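Local structure of thiol peroxidase (Mycobacterium tuberculosis, 1Y25) at residues 53-58 with 87-92; 79-84 with 102-107. The protein probably reduces hydrogen peroxide and organic hydroperoxides to water and alcohols at the expense of thioredoxin, and so helps protect the cell against oxidative stress. The protein carries 1 engineered substitution. All coordinates share one frame; numbering follows the deposited sequence.

Interaction 1. Residues 53-58 with 87-92; sequences PSVDTP and FAQKRF. With ACT (acetate ion), chain C.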
loop_
_atom_site.group_PDB
_atom_site.type_symbol
_atom_site.label_atom_id
_atom_site.label_comp_id
_atom_site.label_asym_id
_atom_site.label_seq_id
_atom_site.Cartn_x
_atom_site.Cartn_y
_atom_site.Cartn_z
ATOM N N PRO A 53 -13.405 -5.260 -15.724
ATOM C CA PRO A 53 -13.300 -6.424 -16.640
ATOM C C PRO A 53 -13.025 -6.103 -18.147
ATOM O O PRO A 53 -12.060 -6.598 -18.695
ATOM C CB PRO A 53 -14.613 -7.231 -16.374
ATOM C CG PRO A 53 -15.112 -6.767 -15.057
ATOM C CD PRO A 53 -14.603 -5.344 -14.843
ATOM N N SER A 54 -13.838 -5.271 -18.789
ATOM C CA SER A 54 -13.739 -4.997 -20.214
ATOM C C SER A 54 -14.606 -3.820 -20.656
ATOM O O SER A 54 -15.719 -3.733 -20.174
ATOM C CB SER A 54 -14.204 -6.236 -21.019
ATOM O OG SER A 54 -14.083 -5.985 -22.402
ATOM N N VAL A 55 -14.144 -2.989 -21.604
ATOM C CA VAL A 55 -14.965 -1.995 -22.283
ATOM C C VAL A 55 -16.130 -2.541 -23.060
ATOM O O VAL A 55 -17.106 -1.797 -23.375
ATOM C CB VAL A 55 -14.169 -1.082 -23.247
ATOM C CG1 VAL A 55 -13.184 -0.260 -22.540
ATOM C CG2 VAL A 55 -13.394 -1.839 -24.411
ATOM N N ASP A 56 -15.983 -3.806 -23.466
ATOM C CA ASP A 56 -16.968 -4.546 -24.162
ATOM C C ASP A 56 -17.938 -5.351 -23.318
ATOM O O ASP A 56 -18.484 -6.344 -23.805
ATOM C CB ASP A 56 -16.268 -5.471 -25.191
ATOM C CG ASP A 56 -15.578 -4.700 -26.252
ATOM O OD1 ASP A 56 -14.367 -4.897 -26.531
ATOM O OD2 ASP A 56 -16.258 -3.880 -26.834
ATOM N N THR A 57 -18.090 -4.934 -22.073
ATOM C CA THR A 57 -19.181 -5.295 -21.143
ATOM C C THR A 57 -19.882 -4.031 -20.625
ATOM O O THR A 57 -19.232 -2.974 -20.537
ATOM C CB THR A 57 -18.657 -6.132 -19.941
ATOM O OG1 THR A 57 -17.729 -5.360 -19.178
ATOM C CG2 THR A 57 -17.980 -7.360 -20.455
ATOM N N PRO A 58 -21.212 -4.120 -20.381
ATOM C CA PRO A 58 -22.014 -2.916 -20.265
ATOM C C PRO A 58 -21.835 -1.985 -19.094
ATOM O O PRO A 58 -21.889 -0.788 -19.307
ATOM C CB PRO A 58 -23.458 -3.435 -20.307
ATOM C CG PRO A 58 -23.414 -4.910 -20.507
ATOM C CD PRO A 58 -22.057 -5.364 -20.523
ATOM N N PHE A 87 -6.356 -2.182 -28.734
ATOM C CA PHE A 87 -7.198 -1.883 -29.893
ATOM C C PHE A 87 -8.707 -1.777 -29.587
ATOM O O PHE A 87 -9.386 -0.931 -30.208
ATOM C CB PHE A 87 -6.970 -2.876 -31.006
ATOM C CG PHE A 87 -5.531 -3.253 -31.212
ATOM C CD1 PHE A 87 -4.648 -2.383 -31.830
ATOM C CD2 PHE A 87 -5.061 -4.470 -30.745
ATOM C CE1 PHE A 87 -3.322 -2.773 -32.059
ATOM C CE2 PHE A 87 -3.807 -4.861 -30.927
ATOM C CZ PHE A 87 -2.894 -4.006 -31.624
ATOM N N ALA A 88 -9.206 -2.598 -28.628
ATOM C CA ALA A 88 -10.598 -2.508 -28.147
ATOM C C ALA A 88 -10.884 -1.233 -27.422
ATOM O O ALA A 88 -11.918 -0.672 -27.613
ATOM C CB ALA A 88 -10.967 -3.673 -27.255
ATOM N N GLN A 89 -9.970 -0.819 -26.557
ATOM C CA GLN A 89 -10.103 0.406 -25.774
ATOM C C GLN A 89 -10.139 1.627 -26.655
ATOM O O GLN A 89 -10.984 2.501 -26.489
ATOM C CB GLN A 89 -8.932 0.517 -24.820
ATOM C CG GLN A 89 -9.018 -0.485 -23.684
ATOM C CD GLN A 89 -7.845 -0.388 -22.722
ATOM O OE1 GLN A 89 -7.967 -0.749 -21.543
ATOM N NE2 GLN A 89 -6.728 0.129 -23.196
ATOM N N LYS A 90 -9.193 1.668 -27.570
ATOM C CA LYS A 90 -9.102 2.701 -28.539
ATOM C C LYS A 90 -10.321 2.789 -29.475
ATOM O O LYS A 90 -10.778 3.846 -29.832
ATOM C CB LYS A 90 -7.849 2.482 -29.412
ATOM C CG LYS A 90 -7.546 3.672 -30.260
ATOM C CD LYS A 90 -6.569 3.428 -31.357
ATOM C CE LYS A 90 -6.320 4.762 -32.114
ATOM N NZ LYS A 90 -5.906 4.563 -33.620
ATOM N N ARG A 91 -10.777 1.634 -29.960
ATOM C CA ARG A 91 -11.967 1.602 -30.759
ATOM C C ARG A 91 -13.182 2.121 -29.958
ATOM O O ARG A 91 -13.990 2.829 -30.491
ATOM C CB ARG A 91 -12.172 0.187 -31.264
ATOM C CG ARG A 91 -13.415 -0.099 -32.113
ATOM C CD ARG A 91 -14.110 -1.369 -31.481
ATOM N NE ARG A 91 -15.272 -0.830 -30.860
ATOM C CZ ARG A 91 -15.683 -1.065 -29.617
ATOM N NH1 ARG A 91 -15.004 -1.972 -28.804
ATOM N NH2 ARG A 91 -16.782 -0.331 -29.185
ATOM N N PHE A 92 -13.267 1.759 -28.682
ATOM C CA PHE A 92 -14.406 2.118 -27.830
ATOM C C PHE A 92 -14.501 3.629 -27.680
ATOM O O PHE A 92 -15.573 4.267 -27.892
ATOM C CB PHE A 92 -14.292 1.446 -26.460
ATOM C CG PHE A 92 -15.417 1.818 -25.522
ATOM C CD1 PHE A 92 -16.618 1.097 -25.525
ATOM C CD2 PHE A 92 -15.331 2.928 -24.720
ATOM C CE1 PHE A 92 -17.691 1.439 -24.601
ATOM C CE2 PHE A 92 -16.392 3.325 -23.898
ATOM C CZ PHE A 92 -17.560 2.591 -23.838
HETATM C C ACT C . -19.983 -5.771 -16.861
HETATM O O ACT C . -19.224 -4.736 -16.850
HETATM O OXT ACT C . -21.137 -5.516 -17.301
HETATM C CH3 ACT C . -19.586 -7.181 -16.476
#
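Val-55 sets its CB over one face of the Phe-92 ring, a CH-pi contact made by the branch point of the side chain, with CB 4.3 Å from the ring centroid and 27° off the ring normal. The ring extends along the loop backbone, so that Val-55 O comes to 3.5 Å from CE1 of Phe-92. The CG2 methyl of Val-55 turns to the helix, 3.7 Å from the backbone O of Ala-88. Beside this apolar patch, toward solvent, OD2 of Asp-56 receives a weak bond from NH1 of Arg-91, 3.0 Å long and bent to 134° at the hydrogen. The carboxylate and guanidinium planes stand 28° apart in this salt bridge, to which Arg-91 comes round by bends at chi2 and chi3. OD1 of Asp-56 lies 3.7 Å from CB of Ala-88. The segment 53-58 is the active-site loop of the thioredoxin-like peroxiredoxin fold, running from strand 47-51 into helix 58-74, where Ser-60 is the engineered replacement of the cysteine that is predicted to be peroxidatic. A type I turn from Ser-54 to Thr-57 shapes it, and an ST turn, in which Asp-56 N donates to OG of Ser-54 over 3.1 Å, braces the same corner. At the far end OG1 of Thr-57 lies 2.8 Å from O of an acetate ion, probably from the crystallisation liquor; Ser-60 OG, Val-59 N and Arg-130 NH2 hydrogen-bond this acetate. Helix 58-74 also packs on Phe-92, through Ala-61, Val-64 and Arg-65.

Interaction 2. Residues 79-84 with 102-107; sequences LCVSKD and MPASAF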
loop_
_atom_site.group_PDB
_atom_site.type_symbol
_atom_site.label_atom_id
_atom_site.label_comp_id
_atom_site.label_asym_id
_atom_site.label_seq_id
_atom_site.Cartn_x
_atom_site.Cartn_y
_atom_site.Cartn_z
ATOM N N LEU A 79 -7.712 7.216 -15.754
ATOM C CA LEU A 79 -7.107 6.160 -16.523
ATOM C C LEU A 79 -8.056 4.963 -16.433
ATOM O O LEU A 79 -8.421 4.487 -15.353
ATOM C CB LEU A 79 -5.739 5.794 -15.897
ATOM C CG LEU A 79 -4.682 5.131 -16.727
ATOM C CD1 LEU A 79 -4.247 6.083 -17.800
ATOM C CD2 LEU A 79 -3.478 4.629 -15.971
ATOM N N CYS A 80 -8.384 4.434 -17.576
ATOM C CA CYS A 80 -9.304 3.373 -17.691
ATOM C C CYS A 80 -8.526 2.075 -17.918
ATOM O O CYS A 80 -7.999 1.879 -19.013
ATOM C CB CYS A 80 -10.292 3.689 -18.833
ATOM S SG CYS A 80 -11.566 4.823 -18.341
ATOM N N VAL A 81 -8.457 1.226 -16.878
ATOM C CA VAL A 81 -7.558 0.065 -16.821
ATOM C C VAL A 81 -8.260 -1.282 -16.891
ATOM O O VAL A 81 -9.172 -1.533 -16.143
ATOM C CB VAL A 81 -6.639 0.038 -15.597
ATOM C CG1 VAL A 81 -5.610 -1.174 -15.727
ATOM C CG2 VAL A 81 -5.972 1.394 -15.361
ATOM N N SER A 82 -7.835 -2.116 -17.832
ATOM C CA SER A 82 -8.421 -3.414 -18.026
ATOM C C SER A 82 -7.441 -4.343 -18.764
ATOM O O SER A 82 -6.356 -3.954 -19.194
ATOM C CB SER A 82 -9.709 -3.353 -18.836
ATOM O OG SER A 82 -9.474 -3.050 -20.173
ATOM N N LYS A 83 -7.854 -5.588 -18.871
ATOM C CA LYS A 83 -7.119 -6.598 -19.635
ATOM C C LYS A 83 -7.517 -6.575 -21.132
ATOM O O LYS A 83 -7.080 -7.455 -21.867
ATOM C CB LYS A 83 -7.428 -7.989 -19.055
ATOM C CG LYS A 83 -6.584 -8.328 -17.849
ATOM C CD LYS A 83 -5.176 -8.723 -18.200
ATOM C CE LYS A 83 -4.301 -8.921 -16.921
ATOM N NZ LYS A 83 -2.877 -9.408 -17.295
ATOM N N ASP A 84 -8.395 -5.653 -21.547
ATOM C CA ASP A 84 -8.670 -5.452 -22.951
ATOM C C ASP A 84 -7.373 -5.239 -23.726
ATOM O O ASP A 84 -6.427 -4.579 -23.262
ATOM C CB ASP A 84 -9.521 -4.205 -23.232
ATOM C CG ASP A 84 -10.920 -4.276 -22.712
ATOM O OD1 ASP A 84 -11.681 -5.193 -23.082
ATOM O OD2 ASP A 84 -11.264 -3.314 -21.953
ATOM N N MET A 102 -8.087 8.272 -20.439
ATOM C CA MET A 102 -6.918 7.636 -21.013
ATOM C C MET A 102 -7.074 6.151 -20.803
ATOM O O MET A 102 -7.031 5.664 -19.662
ATOM C CB MET A 102 -5.641 8.130 -20.384
ATOM C CG MET A 102 -4.328 7.642 -21.022
ATOM S SD MET A 102 -2.876 8.080 -20.028
ATOM C CE MET A 102 -2.493 9.784 -20.535
ATOM N N PRO A 103 -7.238 5.404 -21.917
ATOM C CA PRO A 103 -7.227 3.951 -21.733
ATOM C C PRO A 103 -5.783 3.370 -21.550
ATOM O O PRO A 103 -4.802 3.925 -22.026
ATOM C CB PRO A 103 -7.914 3.437 -22.991
ATOM C CG PRO A 103 -7.687 4.510 -24.041
ATOM C CD PRO A 103 -7.365 5.792 -23.334
ATOM N N ALA A 104 -5.714 2.246 -20.835
ATOM C CA ALA A 104 -4.476 1.605 -20.447
ATOM C C ALA A 104 -4.744 0.126 -20.292
ATOM O O ALA A 104 -5.648 -0.259 -19.564
ATOM C CB ALA A 104 -4.022 2.191 -19.153
ATOM N N SER A 105 -3.970 -0.693 -21.008
ATOM C CA SER A 105 -4.152 -2.152 -21.062
ATOM C C SER A 105 -3.083 -2.822 -20.161
ATOM O O SER A 105 -1.895 -2.509 -20.272
ATOM C CB SER A 105 -4.014 -2.642 -22.529
ATOM O OG SER A 105 -4.187 -4.014 -22.625
ATOM N N ALA A 106 -3.528 -3.794 -19.337
ATOM C CA ALA A 106 -2.641 -4.671 -18.607
ATOM C C ALA A 106 -2.367 -5.976 -19.321
ATOM O O ALA A 106 -1.882 -6.926 -18.713
ATOM C CB ALA A 106 -3.217 -4.908 -17.213
ATOM N N PHE A 107 -2.672 -6.066 -20.615
ATOM C CA PHE A 107 -2.646 -7.377 -21.279
ATOM C C PHE A 107 -1.215 -8.007 -21.249
ATOM O O PHE A 107 -1.098 -9.199 -21.330
ATOM C CB PHE A 107 -3.204 -7.297 -22.726
ATOM C CG PHE A 107 -2.193 -6.944 -23.766
ATOM C CD1 PHE A 107 -1.671 -7.912 -24.604
ATOM C CD2 PHE A 107 -1.698 -5.619 -23.894
ATOM C CE1 PHE A 107 -0.727 -7.597 -25.537
ATOM C CE2 PHE A 107 -0.785 -5.312 -24.845
ATOM C CZ PHE A 107 -0.295 -6.293 -25.670
HETATM O O HOH W 1 -2.747 -10.827 -19.536
#
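Leu-79 to Ser-82 pairs in parallel with Met-102 to Ser-105, the strand axes 4.4 Å apart at closest approach and 24° from parallel, through a ladder in which Cys-80 N gives to Met-102 O, Ala-104 N to Cys-80 O, Ser-82 N weakly to Ala-104 O, and Ala-106 N to Ser-82 O. On one face of the sheet, CD1 of Leu-79 lies against SD of Met-102 at 3.3 Å, the two side chains crossing at a slant, while CG of Leu-79 covers CB of Ala-104 at 3.9 Å. At the C-terminal ends of the strands polar side chains take over. The Lys-83 chain folds over at chi2 (-77°), bringing NZ to 3.0 Å from O of Ala-106, above the carbonyl plane by 42°; a water bridges the same ammonium to O of Phe-107. OG of Ser-105 sits 2.4 Å from O of Asp-84, so short that its exact geometry is doubtful, and accepts from N of Phe-107 in an ST turn. In a second ST turn OG of Ser-82 accepts from N of Asp-84, and the same hydroxyl lies 2.5 Å from OD2 of Asp-84, above the carboxylate plane. The two strands belong to a right-handed beta-alpha-beta crossover: helix 86-96 joins them and lies on the Pro-103 and Ser-105 face, Leu-29 of strand 28-30 touches Val-81 and Ala-104 on the other, and strand 47-51 continues the sheet beyond 78-82.

In the fold
Interactions 1 and 2 lie about 9 Å apart, centre to centre, on the same side of the chain's centre, and alternate along it: 53-58, 79-84, 87-92, 102-107. Strand 78-82, helix 86-96 and strand 101-105 follow one another, so interaction 2 joins the two strands of this unit and interaction 1 sets its helix against the loop before helix 58-74. Asp-84 ties them together, with OD1 2.6 Å from Ser-54 OG and OD2 2.9 Å from Val-55 N, both probable hydrogen bonds. The turn after strand 78-82 thus probably helps to position the loop that leads to Ser-60, engineered in place of the cysteine predicted to form the sulfenic acid intermediate.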